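Local coordinates for beta-galactosidase (Trichoderma reesei, PDB 3OG2), which probably hydrolyses terminal non-reducing beta-D-galactose residues from beta-D-galactosides, as a member of glycoside hydrolase family 35, at residues Gly315-Asn320 with Pro373-Ala378; Thr259-Asp264 with Lys309-Ala314; Arg918-Leu921 with Phe926-Gly929; Leu660-Val665 with Ile956-Trp961. All blocks are in the same frame, centred on the assembly; numbering follows the deposited sequence. Where two conformers were deposited one is given.

Interaction 1. Residues Gly315-Asn320 with Pro373-Ala378; sequences GVTIFN and PGYITA. With GOL (glycerol), chain H.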
loop_
_atom_site.group_PDB
_atom_site.type_symbol
_atom_site.label_atom_id
_atom_site.label_comp_id
_atom_site.label_asym_id
_atom_site.label_seq_id
_atom_site.Cartn_x
_atom_site.Cartn_y
_atom_site.Cartn_z
ATOM N N GLY A 315 -15.823 15.944 -10.368
ATOM C CA GLY A 315 -16.892 15.494 -9.512
ATOM C C GLY A 315 -16.715 14.089 -9.027
ATOM O O GLY A 315 -17.723 13.399 -8.749
ATOM N N VAL A 316 -15.487 13.600 -8.810
ATOM C CA VAL A 316 -15.400 12.236 -8.223
ATOM C C VAL A 316 -16.054 12.175 -6.867
ATOM O O VAL A 316 -15.829 13.026 -6.002
ATOM C CB VAL A 316 -13.923 11.826 -8.173
ATOM C CG1 VAL A 316 -13.111 12.604 -7.101
ATOM C CG2 VAL A 316 -13.803 10.324 -7.962
ATOM N N THR A 317 -16.871 11.122 -6.637
ATOM C CA THR A 317 -17.475 10.989 -5.317
ATOM C C THR A 317 -17.196 9.603 -4.713
ATOM O O THR A 317 -17.613 9.376 -3.579
ATOM C CB THR A 317 -18.963 11.262 -5.307
ATOM O OG1 THR A 317 -19.569 10.410 -6.285
ATOM C CG2 THR A 317 -19.262 12.749 -5.656
ATOM N N ILE A 318 -16.489 8.715 -5.446
ATOM C CA ILE A 318 -15.944 7.486 -4.795
ATOM C C ILE A 318 -14.488 7.507 -5.271
ATOM O O ILE A 318 -14.244 7.401 -6.491
ATOM C CB ILE A 318 -16.671 6.202 -5.211
ATOM C CG1 ILE A 318 -18.152 6.221 -4.787
ATOM C CG2 ILE A 318 -15.906 4.984 -4.650
ATOM C CD1 ILE A 318 -18.924 5.005 -5.203
ATOM N N PHE A 319 -13.552 7.711 -4.343
ATOM C CA PHE A 319 -12.171 8.050 -4.724
ATOM C C PHE A 319 -11.244 7.273 -3.831
ATOM O O PHE A 319 -11.197 7.547 -2.614
ATOM C CB PHE A 319 -12.033 9.573 -4.534
ATOM C CG PHE A 319 -10.712 10.188 -5.004
ATOM C CD1 PHE A 319 -9.875 9.623 -5.957
ATOM C CD2 PHE A 319 -10.388 11.415 -4.450
ATOM C CE1 PHE A 319 -8.718 10.284 -6.386
ATOM C CE2 PHE A 319 -9.217 12.062 -4.861
ATOM C CZ PHE A 319 -8.408 11.516 -5.811
ATOM N N ASN A 320 -10.476 6.317 -4.376
ATOM C CA ASN A 320 -9.596 5.478 -3.576
ATOM C C ASN A 320 -8.155 5.654 -4.034
ATOM O O ASN A 320 -7.875 5.609 -5.230
ATOM C CB ASN A 320 -10.009 4.020 -3.707
ATOM C CG ASN A 320 -9.068 3.075 -2.962
ATOM O OD1 ASN A 320 -8.882 3.198 -1.739
ATOM N ND2 ASN A 320 -8.447 2.141 -3.653
ATOM N N PRO A 373 -20.859 18.937 1.844
ATOM C CA PRO A 373 -21.858 18.122 1.101
ATOM C C PRO A 373 -22.346 18.811 -0.154
ATOM O O PRO A 373 -22.799 18.103 -1.068
ATOM C CB PRO A 373 -23.011 17.999 2.081
ATOM C CG PRO A 373 -22.779 19.038 3.116
ATOM C CD PRO A 373 -21.308 19.288 3.191
ATOM N N GLY A 374 -22.237 20.115 -0.306
ATOM C CA GLY A 374 -22.678 20.769 -1.499
ATOM C C GLY A 374 -21.823 20.376 -2.668
ATOM O O GLY A 374 -22.256 20.495 -3.831
ATOM N N TYR A 375 -20.625 19.887 -2.423
ATOM C CA TYR A 375 -19.803 19.374 -3.536
ATOM C C TYR A 375 -20.484 18.230 -4.274
ATOM O O TYR A 375 -20.361 18.053 -5.493
ATOM C CB TYR A 375 -18.447 18.944 -2.963
ATOM C CG TYR A 375 -17.625 18.055 -3.894
ATOM C CD1 TYR A 375 -16.871 18.582 -4.929
ATOM C CD2 TYR A 375 -17.612 16.665 -3.701
ATOM C CE1 TYR A 375 -16.127 17.783 -5.771
ATOM C CE2 TYR A 375 -16.863 15.842 -4.523
ATOM C CZ TYR A 375 -16.125 16.408 -5.569
ATOM O OH TYR A 375 -15.363 15.652 -6.405
ATOM N N ILE A 376 -21.242 17.407 -3.567
ATOM C CA ILE A 376 -21.827 16.222 -4.157
ATOM C C ILE A 376 -22.860 16.580 -5.183
ATOM O O ILE A 376 -22.978 15.888 -6.208
ATOM C CB ILE A 376 -22.456 15.341 -3.081
ATOM C CG1 ILE A 376 -21.386 14.815 -2.132
ATOM C CG2 ILE A 376 -23.216 14.211 -3.779
ATOM C CD1 ILE A 376 -21.918 14.135 -0.893
ATOM N N THR A 377 -23.637 17.657 -4.903
ATOM C CA THR A 377 -24.753 17.827 -5.866
ATOM C C THR A 377 -24.473 18.982 -6.811
ATOM O O THR A 377 -25.340 19.221 -7.660
ATOM C CB THR A 377 -26.057 17.986 -5.096
ATOM O OG1 THR A 377 -25.785 19.033 -4.144
ATOM C CG2 THR A 377 -26.468 16.706 -4.358
ATOM N N ALA A 378 -23.320 19.615 -6.711
ATOM C CA ALA A 378 -22.895 20.618 -7.710
ATOM C C ALA A 378 -22.637 19.873 -9.003
ATOM O O ALA A 378 -22.199 18.712 -9.004
ATOM C CB ALA A 378 -21.670 21.371 -7.228
HETATM C C1 GOL H . -21.992 15.472 -9.229
HETATM O O1 GOL H . -22.649 14.596 -10.135
HETATM C C2 GOL H . -20.722 14.879 -8.665
HETATM O O2 GOL H . -20.092 13.948 -9.529
HETATM C C3 GOL H . -19.886 15.791 -7.791
HETATM O O3 GOL H . -20.118 17.161 -8.043
#
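Tyr375 reaches across to Val316 and gives its phenol proton to the backbone: Tyr375 OH lies 2.7 Å from Val316 O, which sits at the edge of the ring and near its plane. The hydroxyl comes in at 127° to the C=O and is tilted 27° from the carbonyl plane. With CG anti to the backbone N (chi1 164°), the ring leaves its short helix and its hydroxyl meets Gly315 and Val316. Obliquely to the ring, Thr317 CG2 comes to 4.1 Å from Tyr375 CE2. A phenylalanine here would lack the hydroxyl, and Val316 O would probably lose its mate. A glycerol, probably from the crystallisation liquor, fills the angle between the segments: its C3 lies over one face of the ring, its O2 donates to Gly315 O at 2.6 Å, and its O3 lies close to both Tyr375 O and Ala378 O. Met312 O makes a further, weak bond with the same hydroxyl; beyond it, Thr317 OG1 is bonded to His31 O. Gly315, at positive phi, closes helix 301-313 in a Schellman motif. The arrangement belongs to the helix-to-strand turn of a TIM barrel, where the chain enters the parallel strand 318-321.

Interaction 2. Residues Thr259-Asp264 with Lys309-Ala314; sequences TTWRQD and KNNMAA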
loop_
_atom_site.group_PDB
_atom_site.type_symbol
_atom_site.label_atom_id
_atom_site.label_comp_id
_atom_site.label_asym_id
_atom_site.label_seq_id
_atom_site.Cartn_x
_atom_site.Cartn_y
_atom_site.Cartn_z
ATOM N N THR A 259 -7.968 14.847 -18.713
ATOM C CA THR A 259 -8.883 15.962 -18.960
ATOM C C THR A 259 -10.222 15.456 -19.510
ATOM O O THR A 259 -11.049 16.300 -19.836
ATOM C CB THR A 259 -8.291 16.939 -19.995
ATOM O OG1 THR A 259 -8.031 16.233 -21.218
ATOM C CG2 THR A 259 -6.975 17.524 -19.476
ATOM N N THR A 260 -10.444 14.143 -19.606
ATOM C CA THR A 260 -11.664 13.664 -20.267
ATOM C C THR A 260 -12.602 12.921 -19.362
ATOM O O THR A 260 -13.628 12.442 -19.827
ATOM C CB THR A 260 -11.308 12.716 -21.444
ATOM O OG1 THR A 260 -10.695 11.556 -20.924
ATOM C CG2 THR A 260 -10.291 13.372 -22.395
ATOM N N TRP A 261 -12.296 12.787 -18.062
ATOM C CA TRP A 261 -13.033 11.801 -17.276
ATOM C C TRP A 261 -14.468 12.219 -16.958
ATOM O O TRP A 261 -15.306 11.310 -16.785
ATOM C CB TRP A 261 -12.199 11.460 -16.042
ATOM C CG TRP A 261 -11.019 10.603 -16.338
ATOM C CD1 TRP A 261 -10.715 9.942 -17.480
ATOM C CD2 TRP A 261 -9.945 10.306 -15.422
ATOM N NE1 TRP A 261 -9.521 9.256 -17.364
ATOM C CE2 TRP A 261 -9.044 9.465 -16.094
ATOM C CE3 TRP A 261 -9.707 10.707 -14.082
ATOM C CZ2 TRP A 261 -7.871 8.963 -15.500
ATOM C CZ3 TRP A 261 -8.549 10.210 -13.502
ATOM C CH2 TRP A 261 -7.652 9.366 -14.190
ATOM N N ARG A 262 -14.751 13.513 -16.810
ATOM C CA ARG A 262 -16.163 13.880 -16.580
ATOM C C ARG A 262 -16.997 13.445 -17.774
ATOM O O ARG A 262 -18.052 12.825 -17.658
ATOM C CB ARG A 262 -16.238 15.392 -16.336
ATOM C CG ARG A 262 -17.668 15.908 -16.392
ATOM C CD ARG A 262 -18.523 15.343 -15.246
ATOM N NE ARG A 262 -19.863 15.983 -15.368
ATOM C CZ ARG A 262 -20.998 15.604 -14.829
ATOM N NH1 ARG A 262 -20.964 14.500 -14.053
ATOM N NH2 ARG A 262 -22.092 16.325 -15.093
ATOM N N GLN A 263 -16.559 13.795 -18.987
ATOM C CA GLN A 263 -17.314 13.402 -20.195
ATOM C C GLN A 263 -17.299 11.887 -20.385
ATOM O O GLN A 263 -18.341 11.317 -20.767
ATOM C CB GLN A 263 -16.729 14.056 -21.454
ATOM C CG GLN A 263 -17.683 13.820 -22.641
ATOM C CD GLN A 263 -19.091 14.388 -22.405
ATOM O OE1 GLN A 263 -19.238 15.561 -22.050
ATOM N NE2 GLN A 263 -20.150 13.573 -22.619
ATOM N N ASP A 264 -16.180 11.223 -20.132
ATOM C CA ASP A 264 -16.186 9.757 -20.245
ATOM C C ASP A 264 -17.222 9.177 -19.280
ATOM O O ASP A 264 -17.907 8.232 -19.634
ATOM C CB ASP A 264 -14.823 9.200 -19.884
ATOM C CG ASP A 264 -13.718 9.565 -20.833
ATOM O OD1 ASP A 264 -14.015 9.779 -22.053
ATOM O OD2 ASP A 264 -12.540 9.595 -20.411
ATOM N N LYS A 309 -7.116 17.367 -6.838
ATOM C CA LYS A 309 -8.151 18.400 -7.065
ATOM C C LYS A 309 -8.631 18.357 -8.511
ATOM O O LYS A 309 -9.785 18.726 -8.750
ATOM C CB LYS A 309 -7.585 19.779 -6.703
ATOM C CG LYS A 309 -7.340 19.890 -5.182
ATOM C CD LYS A 309 -6.699 21.214 -4.790
ATOM C CE LYS A 309 -6.281 21.154 -3.303
ATOM N NZ LYS A 309 -5.778 22.432 -2.798
ATOM N N ASN A 310 -7.801 17.882 -9.465
ATOM C CA ASN A 310 -8.321 17.716 -10.820
ATOM C C ASN A 310 -9.387 16.639 -10.890
ATOM O O ASN A 310 -10.249 16.675 -11.791
ATOM C CB ASN A 310 -7.140 17.360 -11.730
ATOM C CG ASN A 310 -7.539 17.278 -13.173
ATOM O OD1 ASN A 310 -7.990 18.302 -13.744
ATOM N ND2 ASN A 310 -7.385 16.092 -13.766
ATOM N N ASN A 311 -9.387 15.645 -10.003
ATOM C CA ASN A 311 -10.444 14.663 -9.958
ATOM C C ASN A 311 -11.693 15.253 -9.285
ATOM O O ASN A 311 -12.813 14.913 -9.678
ATOM C CB ASN A 311 -9.972 13.404 -9.185
ATOM C CG ASN A 311 -8.873 12.694 -9.966
ATOM O OD1 ASN A 311 -8.801 12.767 -11.193
ATOM N ND2 ASN A 311 -7.986 11.999 -9.235
ATOM N N MET A 312 -11.482 16.118 -8.277
ATOM C CA MET A 312 -12.623 16.846 -7.726
ATOM C C MET A 312 -13.213 17.770 -8.795
ATOM O O MET A 312 -14.428 17.982 -8.817
ATOM C CB MET A 312 -12.181 17.676 -6.507
ATOM C CG MET A 312 -11.600 16.709 -5.423
ATOM S SD MET A 312 -10.854 17.698 -4.107
ATOM C CE MET A 312 -9.685 16.476 -3.420
ATOM N N ALA A 313 -12.354 18.305 -9.720
ATOM C CA ALA A 313 -12.913 19.159 -10.802
ATOM C C ALA A 313 -13.891 18.383 -11.671
ATOM O O ALA A 313 -14.786 18.964 -12.291
ATOM C CB ALA A 313 -11.750 19.676 -11.600
ATOM N N ALA A 314 -13.732 17.058 -11.753
ATOM C CA ALA A 314 -14.612 16.168 -12.531
ATOM C C ALA A 314 -15.732 15.595 -11.658
ATOM O O ALA A 314 -16.526 14.770 -12.167
ATOM C CB ALA A 314 -13.803 15.072 -13.162
HETATM O O HOH W 1 -18.889 13.415 -12.396
#
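Arg262 and Ala314 bring the two backbones closest, their CA atoms 4.9 Å apart, where the first turn of helix 261-268 meets the end of helix 301-313. At this spot the small side chain of Ala314 permits a close approach, and Arg262 CB rests on Ala314 CB at 4.0 Å. The arginine chain starts with CG anti to its backbone N and then bends at chi2 (66°), which brings CD to 3.7 Å from Ala314 O and sends the guanidinium past it. A water completes the link, accepting from Arg262 NH1 at 2.9 Å and donating to Ala314 O at 2.7 Å, so the polar tie between the two segments runs through it. The second point of touch is Trp261 with Asn311: Asn311 OD1 lies 3.5 Å from Trp261 CZ3, at the edge of the indole and near its plane, the amide turned 24° from the ring. This is contact with an aromatic C-H edge rather than a stack. Asp264 OD2 also lies at that indole's edge and, from above the carboxylate plane, receives Thr260 OG1, just ahead of the helix, at 2.7 Å. Around the pair, Trp261 and Asn311 both pack on Leu276 and Phe279 of barrel strand 275-280, His237 meets the indole edge-to-face, and Arg262 extends to Thr379 and Pro380 of strand 379-380.

Interaction 3. Residues Arg918-Leu921 with Phe926-Gly929; sequences RALL and FQYG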
loop_
_atom_site.group_PDB
_atom_site.type_symbol
_atom_site.label_atom_id
_atom_site.label_comp_id
_atom_site.label_asym_id
_atom_site.label_seq_id
_atom_site.Cartn_x
_atom_site.Cartn_y
_atom_site.Cartn_z
ATOM N N ARG A 918 23.567 -13.050 -3.032
ATOM C CA ARG A 918 22.144 -12.889 -2.732
ATOM C C ARG A 918 21.967 -13.264 -1.273
ATOM O O ARG A 918 22.662 -14.190 -0.807
ATOM C CB ARG A 918 21.265 -13.780 -3.635
ATOM C CG ARG A 918 21.584 -13.438 -5.100
ATOM C CD ARG A 918 20.876 -14.357 -6.067
ATOM N NE ARG A 918 19.404 -14.243 -6.151
ATOM C CZ ARG A 918 18.766 -13.484 -7.009
ATOM N NH1 ARG A 918 19.454 -12.697 -7.849
ATOM N NH2 ARG A 918 17.440 -13.478 -7.012
ATOM N N ALA A 919 21.131 -12.581 -0.544
ATOM C CA ALA A 919 20.910 -12.943 0.857
ATOM C C ALA A 919 19.406 -12.940 1.120
ATOM O O ALA A 919 18.610 -12.235 0.450
ATOM C CB ALA A 919 21.578 -11.925 1.796
ATOM N N LEU A 920 19.002 -13.750 2.060
ATOM C CA LEU A 920 17.642 -13.773 2.585
ATOM C C LEU A 920 17.716 -13.390 4.077
ATOM O O LEU A 920 18.580 -13.894 4.784
ATOM C CB LEU A 920 17.010 -15.146 2.456
ATOM C CG LEU A 920 16.902 -15.688 1.040
ATOM C CD1 LEU A 920 16.505 -17.147 1.077
ATOM C CD2 LEU A 920 15.820 -14.882 0.296
ATOM N N LEU A 921 16.780 -12.542 4.473
ATOM C CA LEU A 921 16.691 -12.085 5.863
ATOM C C LEU A 921 15.492 -12.768 6.535
ATOM O O LEU A 921 14.384 -12.667 5.983
ATOM C CB LEU A 921 16.531 -10.555 5.898
ATOM C CG LEU A 921 16.272 -9.973 7.279
ATOM C CD1 LEU A 921 17.486 -10.100 8.210
ATOM C CD2 LEU A 921 15.907 -8.489 7.101
ATOM N N PHE A 926 9.962 -15.510 9.937
ATOM C CA PHE A 926 9.365 -14.824 8.788
ATOM C C PHE A 926 10.432 -14.305 7.844
ATOM O O PHE A 926 11.355 -13.608 8.294
ATOM C CB PHE A 926 8.560 -13.624 9.280
ATOM C CG PHE A 926 7.261 -14.029 10.005
ATOM C CD1 PHE A 926 7.236 -14.327 11.350
ATOM C CD2 PHE A 926 6.084 -14.089 9.231
ATOM C CE1 PHE A 926 6.032 -14.683 11.979
ATOM C CE2 PHE A 926 4.895 -14.419 9.860
ATOM C CZ PHE A 926 4.869 -14.725 11.201
ATOM N N GLN A 927 10.290 -14.628 6.568
ATOM C CA GLN A 927 11.286 -14.045 5.612
ATOM C C GLN A 927 10.876 -12.614 5.333
ATOM O O GLN A 927 9.755 -12.341 4.956
ATOM C CB GLN A 927 11.350 -14.905 4.364
ATOM C CG GLN A 927 12.590 -14.580 3.511
ATOM C CD GLN A 927 12.143 -13.790 2.303
ATOM O OE1 GLN A 927 11.953 -12.572 2.377
ATOM N NE2 GLN A 927 11.963 -14.479 1.174
ATOM N N TYR A 928 11.783 -11.688 5.628
ATOM C CA TYR A 928 11.540 -10.261 5.564
ATOM C C TYR A 928 12.544 -9.560 4.672
ATOM O O TYR A 928 12.796 -8.353 4.822
ATOM C CB TYR A 928 11.459 -9.633 6.999
ATOM C CG TYR A 928 10.011 -9.251 7.305
ATOM C CD1 TYR A 928 9.512 -8.038 6.935
ATOM C CD2 TYR A 928 9.170 -10.165 7.968
ATOM C CE1 TYR A 928 8.169 -7.719 7.235
ATOM C CE2 TYR A 928 7.824 -9.872 8.256
ATOM C CZ TYR A 928 7.346 -8.631 7.882
ATOM O OH TYR A 928 6.026 -8.347 8.155
ATOM N N GLY A 929 13.135 -10.299 3.732
ATOM C CA GLY A 929 13.996 -9.549 2.797
ATOM C C GLY A 929 14.727 -10.504 1.838
ATOM O O GLY A 929 15.262 -11.566 2.251
#
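Leu921 is held on both of its backbone polar groups by the returning strand: Leu921 N donates to Gly929 O at 2.9 Å, and Tyr928 N donates to Leu921 O at 2.8 Å, each with an N-H to acceptor angle of 165°. Two CA-H...O contacts tighten this end further, Leu920 CA to Gly929 O at 3.3 Å and Gln927 CA to Leu921 O at 3.4 Å. Tyr928 and Gly929 thus both face the single residue Leu921, two residues against one. At Gly929 a CB would be pressed against Leu921 CB and the preceding carbonyl, in keeping with a glycine there. Gln927 braces the irregularity from within its own strand. Its CG lies anti to the backbone N, and a bend at chi2 (-105°) folds the amide back so that OE1 accepts from Gly929 N at 2.9 Å. A leucine in its place has no amide oxygen, so Gly929 N would probably be left without this acceptor and the bulge less firmly fixed. The short segments run at 131° to one another. The other part of the contact is looser: between Leu920 and Gln927 there is merely a crossing of side chains, with Leu920 CD2 4.0 Å from Gln927 NE2. The ring ends of Phe926 and Tyr928 lead away altogether, to Trp330 of the catalytic barrel region, so this side too is buried by protein. The arrangement is a classic beta bulge in a hairpin of strands 917-923 and 926-932, within the later of the two regions of the second all-beta domain family.

Interaction 4. Residues Leu660-Val665 with Ile956-Trp961; sequences LKWYKV and IGVALW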
loop_
_atom_site.group_PDB
_atom_site.type_symbol
_atom_site.label_atom_id
_atom_site.label_comp_id
_atom_site.label_asym_id
_atom_site.label_seq_id
_atom_site.Cartn_x
_atom_site.Cartn_y
_atom_site.Cartn_z
ATOM N N LEU A 660 26.671 -9.803 17.824
ATOM C CA LEU A 660 25.878 -10.970 18.244
ATOM C C LEU A 660 26.696 -12.242 18.169
ATOM O O LEU A 660 27.747 -12.275 17.552
ATOM C CB LEU A 660 24.582 -11.139 17.411
ATOM C CG LEU A 660 23.624 -9.932 17.460
ATOM C CD1 LEU A 660 22.465 -10.183 16.507
ATOM C CD2 LEU A 660 23.129 -9.609 18.867
ATOM N N LYS A 661 26.209 -13.286 18.778
ATOM C CA LYS A 661 26.894 -14.594 18.686
ATOM C C LYS A 661 26.298 -15.344 17.497
ATOM O O LYS A 661 25.202 -15.937 17.574
ATOM C CB LYS A 661 26.719 -15.356 19.992
ATOM C CG LYS A 661 27.495 -16.633 20.012
ATOM C CD LYS A 661 27.481 -17.314 21.378
ATOM C CE LYS A 661 28.350 -18.563 21.293
ATOM N NZ LYS A 661 28.033 -19.563 22.332
ATOM N N TRP A 662 26.956 -15.271 16.367
ATOM C CA TRP A 662 26.477 -15.853 15.117
ATOM C C TRP A 662 26.846 -17.343 15.017
ATOM O O TRP A 662 27.959 -17.727 15.337
ATOM C CB TRP A 662 27.074 -15.154 13.893
ATOM C CG TRP A 662 26.457 -13.788 13.701
ATOM C CD1 TRP A 662 26.991 -12.597 14.097
ATOM C CD2 TRP A 662 25.205 -13.477 13.081
ATOM N NE1 TRP A 662 26.149 -11.555 13.759
ATOM C CE2 TRP A 662 25.028 -12.065 13.126
ATOM C CE3 TRP A 662 24.211 -14.274 12.497
ATOM C CZ2 TRP A 662 23.899 -11.440 12.597
ATOM C CZ3 TRP A 662 23.089 -13.669 11.966
ATOM C CH2 TRP A 662 22.926 -12.278 12.011
ATOM N N TYR A 663 25.887 -18.122 14.533
ATOM C CA TYR A 663 26.068 -19.531 14.265
ATOM C C TYR A 663 25.902 -19.738 12.772
ATOM O O TYR A 663 25.066 -19.091 12.169
ATOM C CB TYR A 663 25.019 -20.368 15.012
ATOM C CG TYR A 663 25.290 -20.402 16.504
ATOM C CD1 TYR A 663 24.865 -19.413 17.393
ATOM C CD2 TYR A 663 25.998 -21.475 17.043
ATOM C CE1 TYR A 663 25.155 -19.528 18.755
ATOM C CE2 TYR A 663 26.283 -21.588 18.386
ATOM C CZ TYR A 663 25.848 -20.602 19.228
ATOM O OH TYR A 663 26.171 -20.755 20.557
ATOM N N LYS A 664 26.645 -20.690 12.217
ATOM C CA LYS A 664 26.600 -20.936 10.774
ATOM C C LYS A 664 26.283 -22.383 10.455
ATOM O O LYS A 664 26.750 -23.281 11.170
ATOM C CB LYS A 664 27.977 -20.566 10.211
ATOM C CG LYS A 664 28.174 -20.846 8.721
ATOM C CD LYS A 664 29.634 -20.645 8.336
ATOM C CE LYS A 664 29.862 -20.872 6.859
ATOM N NZ LYS A 664 31.196 -21.440 6.526
ATOM N N VAL A 665 25.571 -22.590 9.349
ATOM C CA VAL A 665 25.373 -23.945 8.831
ATOM C C VAL A 665 25.550 -23.903 7.312
ATOM O O VAL A 665 25.098 -22.958 6.663
ATOM C CB VAL A 665 24.036 -24.537 9.296
ATOM C CG1 VAL A 665 22.827 -23.802 8.741
ATOM C CG2 VAL A 665 23.939 -26.020 8.888
ATOM N N ILE A 956 17.365 -13.958 14.421
ATOM C CA ILE A 956 17.634 -13.318 13.143
ATOM C C ILE A 956 18.460 -14.246 12.257
ATOM O O ILE A 956 19.439 -14.839 12.709
ATOM C CB ILE A 956 18.375 -11.981 13.311
ATOM C CG1 ILE A 956 17.539 -10.881 13.968
ATOM C CG2 ILE A 956 18.931 -11.507 11.977
ATOM C CD1 ILE A 956 16.260 -10.561 13.226
ATOM N N GLY A 957 18.054 -14.376 10.999
ATOM C CA GLY A 957 18.698 -15.295 10.089
ATOM C C GLY A 957 19.143 -14.567 8.860
ATOM O O GLY A 957 18.424 -13.697 8.336
ATOM N N VAL A 958 20.319 -14.916 8.346
ATOM C CA VAL A 958 20.796 -14.386 7.089
ATOM C C VAL A 958 21.329 -15.568 6.260
ATOM O O VAL A 958 22.292 -16.228 6.653
ATOM C CB VAL A 958 21.903 -13.357 7.302
ATOM C CG1 VAL A 958 22.438 -12.841 5.961
ATOM C CG2 VAL A 958 21.431 -12.220 8.175
ATOM N N ALA A 959 20.714 -15.800 5.090
ATOM C CA ALA A 959 21.254 -16.745 4.111
ATOM C C ALA A 959 22.188 -15.949 3.214
ATOM O O ALA A 959 21.851 -14.855 2.845
ATOM C CB ALA A 959 20.148 -17.432 3.295
ATOM N N LEU A 960 23.317 -16.565 2.891
ATOM C CA LEU A 960 24.322 -15.932 2.032
ATOM C C LEU A 960 24.621 -16.890 0.894
ATOM O O LEU A 960 25.171 -17.970 1.147
ATOM C CB LEU A 960 25.583 -15.638 2.874
ATOM C CG LEU A 960 26.798 -15.147 2.087
ATOM C CD1 LEU A 960 26.459 -13.806 1.471
ATOM C CD2 LEU A 960 28.013 -15.088 2.996
ATOM N N TRP A 961 24.297 -16.482 -0.322
ATOM C CA TRP A 961 24.545 -17.251 -1.526
ATOM C C TRP A 961 25.620 -16.473 -2.290
ATOM O O TRP A 961 25.308 -15.427 -2.888
ATOM C CB TRP A 961 23.235 -17.451 -2.299
ATOM C CG TRP A 961 23.329 -18.084 -3.656
ATOM C CD1 TRP A 961 24.380 -18.624 -4.363
ATOM C CD2 TRP A 961 22.213 -18.266 -4.561
ATOM N NE1 TRP A 961 23.993 -19.101 -5.594
ATOM C CE2 TRP A 961 22.654 -18.883 -5.732
ATOM C CE3 TRP A 961 20.859 -17.922 -4.417
ATOM C CZ2 TRP A 961 21.801 -19.190 -6.808
ATOM C CZ3 TRP A 961 20.002 -18.214 -5.461
ATOM C CH2 TRP A 961 20.475 -18.840 -6.641
#
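The indole of Trp662 meets Ile956 and Val958 with the far corner of its six-membered ring; Val958 CG2 and Ile956 O come obliquely to the ring, and the Ile956 side chain crosses it obliquely. Trp662 CH2 lies 4.1 Å from Val958 CG2 and, for one of two conformers of Ile956, equally far from Ile956 CG2. Beside it, Trp662 CZ3 comes to 3.9 Å from Ile956 O. No hydrogen bond joins the segments, and the touch is mainly apolar, between one ring corner and two branched side chains spaced two residues apart along a strand. CG beside the backbone N (chi1 -73°) turns the ring toward strand 953-962, and the length of the indole bridges CA atoms of Trp662 and Gly957 9.3 Å apart. The opposite end of the indole is polar and satisfied, NE1 being bonded to Leu657 O. Tyr887 and Ala889 of strand 883-894 and Pro875 of a loop add to the ring's surroundings. Strand 883-894 runs between strands 663-666 and 953-962 in an antiparallel sheet, so the tryptophan, just ahead of an outermost strand, reaches over its neighbour to the next strand but one, an example of side-chain packing on one face of a beta-sheet in an all-beta domain.

Interactions 1 and 2 lie together in the barrel region and share helix 301-313: its end packs on helix 261-268 in one, and the turn that follows it holds Tyr375 in the other, with Val316 N probably hydrogen-bonded to Asn311 O. Interactions 3 and 4, on the opposite side of the chain's centre, meet in one antiparallel sheet, where strands 917-923 and 953-962 are neighbours. Interaction 2 is partly buried and works through a water; the other three are buried. Their chemistry differs: a phenol-to-carbonyl bond in interaction 1, backbone bonds in interaction 3, apolar contact across an intervening strand in interaction 4. The centres of interactions 1 and 4 are about 54 Å apart.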